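Long-range contact in DNA mismatch repair protein MutS (Thermus aquaticus, PDB 1EWQ), which binds mismatched DNA, probably as the recognition step of mismatch repair, and has a weak ATPase activity: residues F547-P559 / F567-V579. Residues are numbered along the deposited sequence; the frame is centred on the assembly and turned at random.
Sequences FGDRLQIRAGRHP and FVPNDLEMAHELV
Asp549 reaches His576 through OD2, which accepts a hydrogen bond from His576 NE2 on its syn side, 2.9 Å between OD2 and NE2; the oxygen lies 6° out of the imidazole plane, so the bond meets the ring at its edge. His576 ND1 is taken by the carbonyl of Arg688, and bonds at both nitrogens fix the ring's rotation. Strand 551-553 runs antiparallel to 570-574, their directions 169° apart. Leu551 and Met574 (selenomethionine) exchange both backbone bonds, N to O 2.8 Å and O to N 2.9 Å. With CG anti to the backbone N (chi1 178°), Leu551 lays CD2 against Leu572 CG at 3.8 Å on the buried face. Ile553 and Leu572 form the next hydrogen-bonded pair. The register then slips by one residue: the N-H of Ala555 goes to Asp571 OD1, 2.7 Å from N to OD1, while Gly556 N binds Asn570 O and Gly556 O receives Asn570 N. The carboxylate thus satisfies the amide displaced by the bulge. Beyond it, Arg557 CB abuts Phe567 CD2 at 3.3 Å, and His558 N sits over one face of that ring, offset toward its rim. Asn570, its amide bonded to backbone of His726 and Val728, lies near the predicted ATP-binding loop. The arrangement is an antiparallel pair with a beta bulge, at the edge of the small mixed sheet flanking the P-loop ATPase core of MutS.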
# COMPACT_ATOMS: atom_id res chain seq x y z
N PHE C 547 -32.57 -2.70 -31.20
CA PHE C 547 -33.29 -3.41 -30.14
C PHE C 547 -34.48 -4.20 -30.67
O PHE C 547 -35.23 -3.72 -31.50
CB PHE C 547 -33.75 -2.42 -29.06
CG PHE C 547 -32.63 -1.64 -28.44
CD1 PHE C 547 -32.43 -0.31 -28.77
CD2 PHE C 547 -31.74 -2.26 -27.57
CE1 PHE C 547 -31.36 0.40 -28.22
CE2 PHE C 547 -30.67 -1.57 -27.02
CZ PHE C 547 -30.48 -0.24 -27.34
N GLY C 548 -34.62 -5.43 -30.16
CA GLY C 548 -35.70 -6.32 -30.56
C GLY C 548 -35.80 -7.40 -29.50
O GLY C 548 -35.31 -7.21 -28.38
N ASP C 549 -36.42 -8.54 -29.80
CA ASP C 549 -36.49 -9.59 -28.78
C ASP C 549 -35.45 -10.67 -29.01
O ASP C 549 -35.25 -11.56 -28.19
CB ASP C 549 -37.89 -10.21 -28.72
CG ASP C 549 -37.93 -11.45 -27.83
OD1 ASP C 549 -37.54 -12.53 -28.32
OD2 ASP C 549 -38.33 -11.33 -26.64
N ARG C 550 -34.77 -10.58 -30.14
CA ARG C 550 -33.74 -11.55 -30.46
C ARG C 550 -32.37 -10.95 -30.22
O ARG C 550 -32.16 -9.76 -30.46
CB ARG C 550 -33.85 -11.97 -31.93
CG ARG C 550 -34.83 -13.08 -32.17
CD ARG C 550 -35.33 -13.11 -33.61
NE ARG C 550 -36.15 -14.30 -33.86
CZ ARG C 550 -37.10 -14.75 -33.04
NH1 ARG C 550 -37.37 -14.12 -31.90
NH2 ARG C 550 -37.77 -15.86 -33.36
N LEU C 551 -31.45 -11.77 -29.73
CA LEU C 551 -30.10 -11.30 -29.55
C LEU C 551 -29.39 -11.85 -30.77
O LEU C 551 -29.36 -13.06 -30.99
CB LEU C 551 -29.48 -11.85 -28.26
CG LEU C 551 -28.02 -11.45 -28.00
CD1 LEU C 551 -27.74 -11.48 -26.49
CD2 LEU C 551 -27.08 -12.38 -28.75
N GLN C 552 -28.86 -10.96 -31.59
CA GLN C 552 -28.13 -11.37 -32.79
C GLN C 552 -26.91 -10.50 -32.92
O GLN C 552 -26.99 -9.34 -33.33
CB GLN C 552 -29.01 -11.27 -34.03
CG GLN C 552 -30.19 -12.22 -34.00
CD GLN C 552 -30.99 -12.25 -35.29
OE1 GLN C 552 -30.48 -12.66 -36.34
NE2 GLN C 552 -32.24 -11.81 -35.22
N ILE C 553 -25.77 -11.08 -32.56
CA ILE C 553 -24.51 -10.36 -32.61
C ILE C 553 -23.58 -10.99 -33.63
O ILE C 553 -23.29 -12.18 -33.58
CB ILE C 553 -23.81 -10.40 -31.22
CG1 ILE C 553 -24.74 -9.82 -30.15
CG2 ILE C 553 -22.51 -9.62 -31.28
CD1 ILE C 553 -24.14 -9.83 -28.74
N ARG C 554 -23.12 -10.17 -34.57
CA ARG C 554 -22.18 -10.65 -35.58
C ARG C 554 -20.81 -10.06 -35.28
O ARG C 554 -20.66 -8.85 -35.15
CB ARG C 554 -22.62 -10.22 -36.99
CG ARG C 554 -21.77 -10.86 -38.11
CD ARG C 554 -22.28 -10.53 -39.53
NE ARG C 554 -21.94 -9.17 -39.96
CZ ARG C 554 -22.84 -8.24 -40.24
NH1 ARG C 554 -24.14 -8.52 -40.13
NH2 ARG C 554 -22.46 -7.03 -40.63
N ALA C 555 -19.82 -10.93 -35.15
CA ALA C 555 -18.45 -10.51 -34.89
C ALA C 555 -18.28 -9.62 -33.66
O ALA C 555 -17.67 -8.56 -33.74
CB ALA C 555 -17.87 -9.81 -36.13
N GLY C 556 -18.82 -10.07 -32.53
CA GLY C 556 -18.69 -9.30 -31.31
C GLY C 556 -17.34 -9.56 -30.66
O GLY C 556 -16.72 -10.59 -30.91
N ARG C 557 -16.88 -8.62 -29.83
CA ARG C 557 -15.60 -8.77 -29.16
C ARG C 557 -15.67 -8.14 -27.76
O ARG C 557 -16.47 -7.24 -27.51
CB ARG C 557 -14.50 -8.06 -29.94
CG ARG C 557 -14.81 -7.78 -31.39
CD ARG C 557 -14.21 -6.45 -31.75
NE ARG C 557 -15.10 -5.65 -32.56
CZ ARG C 557 -15.04 -4.32 -32.63
NH1 ARG C 557 -14.14 -3.65 -31.94
NH2 ARG C 557 -15.88 -3.69 -33.43
N HIS C 558 -14.82 -8.63 -26.86
CA HIS C 558 -14.77 -8.11 -25.51
C HIS C 558 -14.11 -6.73 -25.65
O HIS C 558 -12.94 -6.63 -26.04
CB HIS C 558 -13.92 -9.02 -24.62
CG HIS C 558 -14.00 -8.68 -23.16
ND1 HIS C 558 -13.62 -7.45 -22.66
CD2 HIS C 558 -14.42 -9.41 -22.09
CE1 HIS C 558 -13.78 -7.44 -21.35
NE2 HIS C 558 -14.27 -8.62 -20.98
N PRO C 559 -14.85 -5.65 -25.35
CA PRO C 559 -14.34 -4.28 -25.46
C PRO C 559 -13.08 -3.96 -24.66
O PRO C 559 -12.36 -3.02 -24.99
CB PRO C 559 -15.54 -3.44 -25.02
CG PRO C 559 -16.24 -4.34 -24.02
CD PRO C 559 -16.19 -5.67 -24.74
N PHE C 567 -7.90 -9.83 -30.77
CA PHE C 567 -9.10 -10.55 -30.39
C PHE C 567 -9.75 -11.22 -31.57
O PHE C 567 -9.75 -10.69 -32.69
CB PHE C 567 -10.09 -9.58 -29.74
CG PHE C 567 -11.16 -10.26 -28.95
CD1 PHE C 567 -10.95 -10.57 -27.61
CD2 PHE C 567 -12.37 -10.60 -29.54
CE1 PHE C 567 -11.92 -11.23 -26.88
CE2 PHE C 567 -13.35 -11.26 -28.81
CZ PHE C 567 -13.12 -11.57 -27.47
N VAL C 568 -10.31 -12.41 -31.33
CA VAL C 568 -11.01 -13.15 -32.36
C VAL C 568 -12.50 -12.90 -32.16
O VAL C 568 -13.09 -13.35 -31.18
CB VAL C 568 -10.73 -14.66 -32.26
CG1 VAL C 568 -11.58 -15.40 -33.28
CG2 VAL C 568 -9.25 -14.93 -32.50
N PRO C 569 -13.14 -12.17 -33.09
CA PRO C 569 -14.57 -11.89 -32.98
C PRO C 569 -15.42 -13.16 -33.02
O PRO C 569 -14.97 -14.19 -33.52
CB PRO C 569 -14.84 -10.97 -34.18
CG PRO C 569 -13.50 -10.30 -34.41
CD PRO C 569 -12.56 -11.48 -34.25
N ASN C 570 -16.63 -13.09 -32.50
CA ASN C 570 -17.53 -14.24 -32.49
C ASN C 570 -18.97 -13.84 -32.61
O ASN C 570 -19.36 -12.74 -32.21
CB ASN C 570 -17.34 -15.07 -31.22
CG ASN C 570 -16.30 -16.15 -31.39
OD1 ASN C 570 -16.46 -17.05 -32.22
ND2 ASN C 570 -15.24 -16.08 -30.61
N ASP C 571 -19.77 -14.74 -33.16
CA ASP C 571 -21.19 -14.48 -33.33
C ASP C 571 -21.96 -15.12 -32.19
O ASP C 571 -21.41 -15.89 -31.40
CB ASP C 571 -21.71 -15.08 -34.64
CG ASP C 571 -20.94 -14.61 -35.86
OD1 ASP C 571 -20.33 -13.53 -35.80
OD2 ASP C 571 -20.97 -15.33 -36.89
N LEU C 572 -23.24 -14.78 -32.13
CA LEU C 572 -24.13 -15.33 -31.13
C LEU C 572 -25.56 -14.97 -31.46
O LEU C 572 -25.86 -13.81 -31.78
CB LEU C 572 -23.79 -14.80 -29.73
CG LEU C 572 -24.75 -15.32 -28.65
CD1 LEU C 572 -24.66 -16.83 -28.58
CD2 LEU C 572 -24.41 -14.70 -27.30
N GLU C 573 -26.42 -15.97 -31.42
CA GLU C 573 -27.85 -15.81 -31.64
C GLU C 573 -28.51 -16.45 -30.43
O GLU C 573 -28.15 -17.58 -30.07
CB GLU C 573 -28.33 -16.51 -32.91
CG GLU C 573 -28.06 -15.73 -34.16
CD GLU C 573 -29.07 -16.07 -35.24
OE1 GLU C 573 -30.28 -15.83 -35.02
OE2 GLU C 573 -28.66 -16.56 -36.31
N MSE C 574 -29.44 -15.74 -29.82
CA MSE C 574 -30.14 -16.20 -28.62
C MSE C 574 -31.53 -15.61 -28.51
O MSE C 574 -31.73 -14.41 -28.76
CB MSE C 574 -29.38 -15.76 -27.37
CG MSE C 574 -28.24 -16.63 -26.94
SE MSE C 574 -27.96 -16.25 -25.08
CE MSE C 574 -29.34 -17.34 -24.35
N ALA C 575 -32.48 -16.43 -28.08
CA ALA C 575 -33.85 -15.96 -27.94
C ALA C 575 -34.50 -16.70 -26.78
O ALA C 575 -35.19 -17.70 -26.99
CB ALA C 575 -34.63 -16.21 -29.23
N HIS C 576 -34.26 -16.23 -25.56
CA HIS C 576 -34.82 -16.87 -24.38
C HIS C 576 -34.42 -18.33 -24.42
O HIS C 576 -35.23 -19.21 -24.14
CB HIS C 576 -36.35 -16.75 -24.37
CG HIS C 576 -36.85 -15.34 -24.32
ND1 HIS C 576 -36.91 -14.61 -23.15
CD2 HIS C 576 -37.31 -14.53 -25.30
CE1 HIS C 576 -37.37 -13.40 -23.42
NE2 HIS C 576 -37.62 -13.33 -24.72
N GLU C 577 -33.17 -18.59 -24.79
CA GLU C 577 -32.65 -19.95 -24.91
C GLU C 577 -31.60 -20.32 -23.85
O GLU C 577 -30.96 -19.45 -23.26
CB GLU C 577 -32.04 -20.14 -26.30
CG GLU C 577 -33.07 -20.13 -27.43
CD GLU C 577 -32.44 -19.99 -28.81
OE1 GLU C 577 -31.83 -18.94 -29.10
OE2 GLU C 577 -32.56 -20.95 -29.62
N LEU C 578 -31.45 -21.62 -23.62
CA LEU C 578 -30.46 -22.15 -22.69
C LEU C 578 -29.31 -22.55 -23.62
O LEU C 578 -29.39 -23.56 -24.31
CB LEU C 578 -31.00 -23.40 -22.00
CG LEU C 578 -30.25 -24.01 -20.81
CD1 LEU C 578 -30.35 -25.51 -20.92
CD2 LEU C 578 -28.80 -23.58 -20.77
N VAL C 579 -28.26 -21.74 -23.63
CA VAL C 579 -27.12 -21.99 -24.51
C VAL C 579 -25.94 -22.62 -23.78
O VAL C 579 -25.28 -21.97 -22.98
CB VAL C 579 -26.64 -20.66 -25.16
CG1 VAL C 579 -25.40 -20.91 -26.00
CG2 VAL C 579 -27.74 -20.07 -26.02